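PDB 6JF1: lipoprotein from Streptococcus pneumoniae serotype 4, which probably captures L-methionine at the cell surface and delivers it to an ABC-type importer, as the lipid-anchored substrate-binding protein of that transporter. Local coordinates for residues A71-E76 with N95-V100; N86-W91 with I232-K237. All coordinates share one frame; numbering follows the deposited sequence.

Contact 1: residues A71-E76 with N95-V100; sequences ATADGE and NGKDLV. With ZN (zinc ion), chain M; ZN (zinc ion), chain K; GOL (glycerol), chain X.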
loop_
_atom_site.group_PDB
_atom_site.type_symbol
_atom_site.label_atom_id
_atom_site.label_comp_id
_atom_site.label_asym_id
_atom_site.label_seq_id
_atom_site.Cartn_x
_atom_site.Cartn_y
_atom_site.Cartn_z
ATOM N N ALA A 71 10.253 -3.358 -12.353
ATOM C CA ALA A 71 10.094 -2.500 -13.563
ATOM C C ALA A 71 11.039 -1.295 -13.511
ATOM O O ALA A 71 11.617 -0.882 -14.544
ATOM C CB ALA A 71 8.668 -2.043 -13.707
ATOM N N THR A 72 11.220 -0.747 -12.313
ATOM C CA THR A 72 12.048 0.437 -12.141
ATOM C C THR A 72 13.543 0.074 -12.260
ATOM O O THR A 72 14.329 0.792 -12.921
ATOM C CB THR A 72 11.681 1.142 -10.825
ATOM O OG1 THR A 72 10.252 1.242 -10.749
ATOM C CG2 THR A 72 12.322 2.501 -10.682
ATOM N N ALA A 73 13.975 -0.959 -11.543
ATOM C CA ALA A 73 15.403 -1.351 -11.557
ATOM C C ALA A 73 15.788 -1.743 -12.991
ATOM O O ALA A 73 16.884 -1.444 -13.452
ATOM C CB ALA A 73 15.621 -2.484 -10.572
ATOM N N ASP A 74 14.845 -2.359 -13.722
ATOM C CA ASP A 74 15.071 -2.813 -15.112
ATOM C C ASP A 74 14.984 -1.657 -16.109
ATOM O O ASP A 74 15.282 -1.848 -17.271
ATOM C CB ASP A 74 14.120 -3.939 -15.531
ATOM C CG ASP A 74 14.357 -5.241 -14.786
ATOM O OD1 ASP A 74 15.417 -5.347 -14.117
ATOM O OD2 ASP A 74 13.475 -6.139 -14.863
ATOM N N GLY A 75 14.574 -0.469 -15.706
ATOM C CA GLY A 75 14.495 0.622 -16.691
ATOM C C GLY A 75 13.227 0.607 -17.545
ATOM O O GLY A 75 13.146 1.383 -18.476
ATOM N N GLU A 76 12.217 -0.209 -17.255
ATOM C CA GLU A 76 10.982 -0.160 -18.055
ATOM C C GLU A 76 10.161 1.110 -17.736
ATOM O O GLU A 76 9.344 1.545 -18.561
ATOM C CB GLU A 76 10.107 -1.359 -17.702
ATOM C CG GLU A 76 10.840 -2.683 -17.769
ATOM C CD GLU A 76 11.018 -3.167 -19.193
ATOM O OE1 GLU A 76 10.444 -2.528 -20.104
ATOM O OE2 GLU A 76 11.727 -4.181 -19.383
ATOM N N ASN A 95 16.854 -7.969 -2.867
ATOM C CA ASN A 95 17.170 -8.077 -4.275
ATOM C C ASN A 95 18.587 -7.536 -4.566
ATOM O O ASN A 95 19.000 -7.491 -5.710
ATOM C CB ASN A 95 16.123 -7.331 -5.102
ATOM C CG ASN A 95 14.810 -8.067 -5.133
ATOM O OD1 ASN A 95 14.642 -8.952 -5.954
ATOM N ND2 ASN A 95 13.883 -7.719 -4.256
ATOM N N GLY A 96 19.284 -7.068 -3.536
ATOM C CA GLY A 96 20.567 -6.393 -3.645
ATOM C C GLY A 96 20.521 -5.177 -4.546
ATOM O O GLY A 96 21.447 -4.989 -5.328
ATOM N N LYS A 97 19.452 -4.360 -4.452
ATOM C CA LYS A 97 19.346 -3.141 -5.287
ATOM C C LYS A 97 19.361 -1.904 -4.381
ATOM O O LYS A 97 19.373 -2.030 -3.168
ATOM C CB LYS A 97 18.094 -3.170 -6.173
ATOM C CG LYS A 97 17.987 -4.359 -7.119
ATOM C CD LYS A 97 18.810 -4.237 -8.374
ATOM C CE LYS A 97 18.782 -5.525 -9.171
ATOM N NZ LYS A 97 19.764 -5.502 -10.279
ATOM N N ASP A 98 19.389 -0.721 -4.976
ATOM C CA ASP A 98 19.443 0.495 -4.192
ATOM C C ASP A 98 18.577 1.584 -4.858
ATOM O O ASP A 98 19.087 2.675 -5.144
ATOM C CB ASP A 98 20.904 0.910 -3.960
ATOM C CG ASP A 98 21.662 1.282 -5.228
ATOM O OD1 ASP A 98 21.161 0.975 -6.354
ATOM O OD2 ASP A 98 22.754 1.891 -5.094
ATOM N N LEU A 99 17.301 1.295 -5.145
ATOM C CA LEU A 99 16.329 2.351 -5.507
ATOM C C LEU A 99 16.181 3.295 -4.312
ATOM O O LEU A 99 16.372 2.902 -3.180
ATOM C CB LEU A 99 14.955 1.724 -5.789
ATOM C CG LEU A 99 14.962 0.555 -6.776
ATOM C CD1 LEU A 99 13.556 -0.052 -6.915
ATOM C CD2 LEU A 99 15.521 0.996 -8.132
ATOM N N VAL A 100 15.785 4.517 -4.587
ATOM C CA VAL A 100 15.790 5.567 -3.555
ATOM C C VAL A 100 14.416 6.242 -3.572
ATOM O O VAL A 100 13.788 6.294 -4.623
ATOM C CB VAL A 100 16.917 6.599 -3.791
ATOM C CG1 VAL A 100 18.300 5.936 -3.709
ATOM C CG2 VAL A 100 16.787 7.334 -5.127
HETATM ZN ZN ZN M . 12.650 -4.932 -21.064
HETATM ZN ZN ZN K . 10.472 -2.915 -22.223
HETATM C C1 GOL X . 19.666 1.524 -9.356
HETATM O O1 GOL X . 19.338 2.128 -8.115
HETATM C C2 GOL X . 19.801 -0.003 -9.292
HETATM O O2 GOL X . 19.716 -0.582 -7.965
HETATM C C3 GOL X . 18.775 -0.567 -10.266
HETATM O O3 GOL X . 19.308 -1.710 -10.952
HETATM O O HOH W 1 16.971 -6.014 -12.266
HETATM O O HOH W 2 11.054 -1.149 -22.756
#
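L99 lays its CD2 methyl against the last turn of helix 68-73, 4.2 Å from A73 CA and 4.3 Å from A73 CB. The same methyl has T72 CG2 at the limit of contact, 4.4 Å away and roughly at a right angle to the direction of A73 CB, so a single leucine branch meets two successive helical residues. Beside it K97 adds an aliphatic touch: its CD carbon passes 4.3 Å from A73 CB. The lysine chain bends at chi2 (-80°) and then runs extended, which brings its methylenes alongside the alanine while the ammonium group continues toward D74. Its NZ and D74 OD1 stay 5.8 Å apart, linked loosely through a water that donates to the carboxylate and only weakly accepts from the lysine. No direct hydrogen bond joins the segments, and the apolar touches are loose. A glycerol, probably from the crystallisation liquor, lies beside K97 and A73 and links the two segments. It receives the backbone N-H of D98 almost straight, the N to glycerol O2 distance being 3.0 Å, and two of its hydroxyls donate to D98 OD1; its bond to the A73 carbonyl is weak.

Each segment carries the Schellman motif that ends a helix. At G75 the motif has E76 N bonded to A71 O and G75 N to T72 O. E76, the residue after this glycine, bridges two zinc ions through its carboxylate, OE2 lying 2.1 Å from one of them and OE1 binding the other. G96 closes helix 85-95 in the same manner. T72 OG1 is held by P68 O and N80 ND2. L99 also packs on L88 and W91, so the contact lays the connection between helix 85-95 and strand 100-107 against the C-terminal turn of helix 68-73.

Contact 2: residues N86-W91 with I232-K237; sequences NFLNNW and IIVAKK. With MET (methionine), chain B.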
loop_
_atom_site.group_PDB
_atom_site.type_symbol
_atom_site.label_atom_id
_atom_site.label_comp_id
_atom_site.label_asym_id
_atom_site.label_seq_id
_atom_site.Cartn_x
_atom_site.Cartn_y
_atom_site.Cartn_z
ATOM N N ASN A 86 9.294 0.952 4.449
ATOM C CA ASN A 86 9.718 -0.386 4.931
ATOM C C ASN A 86 9.722 -1.401 3.790
ATOM O O ASN A 86 10.635 -2.238 3.701
ATOM C CB ASN A 86 8.797 -0.937 6.007
ATOM C CG ASN A 86 9.180 -0.438 7.385
ATOM O OD1 ASN A 86 10.237 0.184 7.567
ATOM N ND2 ASN A 86 8.325 -0.707 8.352
ATOM N N PHE A 87 8.681 -1.343 2.956
ATOM C CA PHE A 87 8.598 -2.247 1.830
ATOM C C PHE A 87 9.823 -2.022 0.940
ATOM O O PHE A 87 10.425 -3.000 0.442
ATOM C CB PHE A 87 7.299 -2.030 1.025
ATOM C CG PHE A 87 7.082 -3.076 -0.036
ATOM C CD1 PHE A 87 7.627 -2.922 -1.310
ATOM C CD2 PHE A 87 6.351 -4.234 0.243
ATOM C CE1 PHE A 87 7.446 -3.895 -2.279
ATOM C CE2 PHE A 87 6.195 -5.216 -0.729
ATOM C CZ PHE A 87 6.716 -5.037 -2.001
ATOM N N LEU A 88 10.155 -0.745 0.681
ATOM C CA LEU A 88 11.296 -0.406 -0.221
ATOM C C LEU A 88 12.625 -0.943 0.341
ATOM O O LEU A 88 13.398 -1.604 -0.371
ATOM C CB LEU A 88 11.419 1.116 -0.422
ATOM C CG LEU A 88 12.678 1.508 -1.213
ATOM C CD1 LEU A 88 12.684 0.834 -2.604
ATOM C CD2 LEU A 88 12.798 3.022 -1.354
ATOM N N ASN A 89 12.898 -0.587 1.596
ATOM C CA ASN A 89 14.126 -1.027 2.290
ATOM C C ASN A 89 14.232 -2.550 2.206
ATOM O O ASN A 89 15.271 -3.075 1.869
ATOM C CB ASN A 89 14.157 -0.531 3.739
ATOM C CG ASN A 89 14.305 0.984 3.829
ATOM O OD1 ASN A 89 15.016 1.603 3.029
ATOM N ND2 ASN A 89 13.623 1.606 4.779
ATOM N N ASN A 90 13.148 -3.243 2.490
ATOM C CA ASN A 90 13.189 -4.687 2.467
ATOM C C ASN A 90 13.449 -5.221 1.040
ATOM O O ASN A 90 14.229 -6.180 0.848
ATOM C CB ASN A 90 11.911 -5.277 3.063
ATOM C CG ASN A 90 11.943 -6.790 3.077
ATOM O OD1 ASN A 90 12.573 -7.370 3.957
ATOM N ND2 ASN A 90 11.303 -7.424 2.104
ATOM N N TRP A 91 12.767 -4.646 0.051
ATOM C CA TRP A 91 12.913 -5.064 -1.342
ATOM C C TRP A 91 14.370 -4.842 -1.811
ATOM O O TRP A 91 14.926 -5.673 -2.515
ATOM C CB TRP A 91 11.941 -4.289 -2.248
ATOM C CG TRP A 91 11.940 -4.846 -3.643
ATOM C CD1 TRP A 91 11.147 -5.858 -4.121
ATOM C CD2 TRP A 91 12.826 -4.492 -4.718
ATOM N NE1 TRP A 91 11.440 -6.120 -5.442
ATOM C CE2 TRP A 91 12.475 -5.301 -5.827
ATOM C CE3 TRP A 91 13.825 -3.512 -4.875
ATOM C CZ2 TRP A 91 13.123 -5.190 -7.057
ATOM C CZ3 TRP A 91 14.481 -3.416 -6.090
ATOM C CH2 TRP A 91 14.130 -4.248 -7.162
ATOM N N ILE A 232 5.899 6.702 -0.809
ATOM C CA ILE A 232 7.016 7.386 -1.415
ATOM C C ILE A 232 6.934 7.280 -2.952
ATOM O O ILE A 232 6.306 6.328 -3.540
ATOM C CB ILE A 232 8.361 6.798 -0.896
ATOM C CG1 ILE A 232 8.416 5.264 -1.001
ATOM C CG2 ILE A 232 8.646 7.249 0.546
ATOM C CD1 ILE A 232 9.782 4.632 -0.625
ATOM N N ILE A 233 7.643 8.214 -3.599
ATOM C CA ILE A 233 7.960 8.114 -5.000
ATOM C C ILE A 233 9.402 7.612 -5.068
ATOM O O ILE A 233 10.281 8.103 -4.328
ATOM C CB ILE A 233 7.877 9.477 -5.725
ATOM C CG1 ILE A 233 6.567 10.237 -5.462
ATOM C CG2 ILE A 233 8.112 9.275 -7.220
ATOM C CD1 ILE A 233 5.356 9.508 -5.934
ATOM N N VAL A 234 9.651 6.702 -6.001
ATOM C CA VAL A 234 10.919 5.998 -6.019
ATOM C C VAL A 234 11.505 6.006 -7.439
ATOM O O VAL A 234 10.781 5.815 -8.411
ATOM C CB VAL A 234 10.713 4.559 -5.499
ATOM C CG1 VAL A 234 11.889 3.654 -5.805
ATOM C CG2 VAL A 234 10.429 4.534 -4.012
ATOM N N ALA A 235 12.838 6.145 -7.527
ATOM C CA ALA A 235 13.575 6.075 -8.768
ATOM C C ALA A 235 14.836 5.219 -8.567
ATOM O O ALA A 235 15.209 4.910 -7.445
ATOM C CB ALA A 235 13.956 7.477 -9.247
ATOM N N LYS A 236 15.535 4.911 -9.658
ATOM C CA LYS A 236 16.921 4.399 -9.544
ATOM C C LYS A 236 17.850 5.471 -8.971
ATOM O O LYS A 236 17.714 6.654 -9.259
ATOM C CB LYS A 236 17.471 4.001 -10.910
ATOM C CG LYS A 236 16.790 2.777 -11.514
ATOM C CD LYS A 236 17.031 2.685 -13.011
ATOM C CE LYS A 236 18.467 2.440 -13.411
ATOM N NZ LYS A 236 18.519 1.959 -14.814
ATOM N N LYS A 237 18.844 4.999 -8.238
ATOM C CA LYS A 237 19.797 5.872 -7.530
ATOM C C LYS A 237 20.429 6.883 -8.492
ATOM O O LYS A 237 20.654 7.994 -8.075
ATOM C CB LYS A 237 20.857 5.043 -6.784
ATOM C CG LYS A 237 21.658 5.801 -5.728
ATOM C CD LYS A 237 22.225 4.948 -4.610
HETATM N N MET B . -0.134 1.875 -0.082
HETATM C CA MET B . 0.300 0.676 0.732
HETATM C C MET B . 0.168 1.039 2.212
HETATM O O MET B . -0.276 0.199 3.020
HETATM C CB MET B . 1.764 0.312 0.439
HETATM C CG MET B . 2.138 -1.103 0.930
HETATM S SD MET B . 3.874 -1.480 0.556
HETATM C CE MET B . 3.764 -1.981 -1.170
HETATM O OXT MET B . 0.455 2.215 2.582
#
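L88 meets strand 231-235 entirely through aliphatic groups. Its CD2 methyl comes 3.5 Å from I232 CD1, tighter than usual for two carbons, and 3.9 Å from V234 CG2, so one methyl bridges two residues that project from the same face of the strand. The leucine side chain reaches from the helix toward the sheet because chi1 (173°) places CG anti to N. It crosses that of I232 at about a right angle but slides past V234 in the opposite direction. No hydrogen bond spans the two segments; the polar backbone of the strand is used by its neighbours, I232 pairing with Q83 and I233 with I102 and A103.

The aromatic contact is with the ligand. F87, one residue before L88, offers a ring face to the bound methionine, whose CE methyl sits 3.6 Å above the ring plane, offset toward the rim, while the ligand SD lies 3.5 Å from F87 CB.

Strand 79-84, helix 85-95 and strand 100-107 form a beta-alpha-beta crossover over antiparallel strand 231-235, an arrangement in keeping with a lobe of a two-lobed, periplasmic-type binding protein.

How the contacts relate
From the N terminus the segments come in the order 71-76, 86-91, 95-100 and 232-237, so the two contacts cross. Contact 1 closes a short loop of 18 residues that holds strand 79-84 and most of helix 85-95. Contact 2 closes a much longer one of 140 residues, in which the chain runs through the second, six-stranded sheet before strand 231-235 brings it back. Segment 86-91 lies within the first loop and opens the second. The contacts themselves meet where V100 N lies 2.9 Å from A235 O, a probable hydrogen bond, joining the start of strand 100-107 to the returning strand.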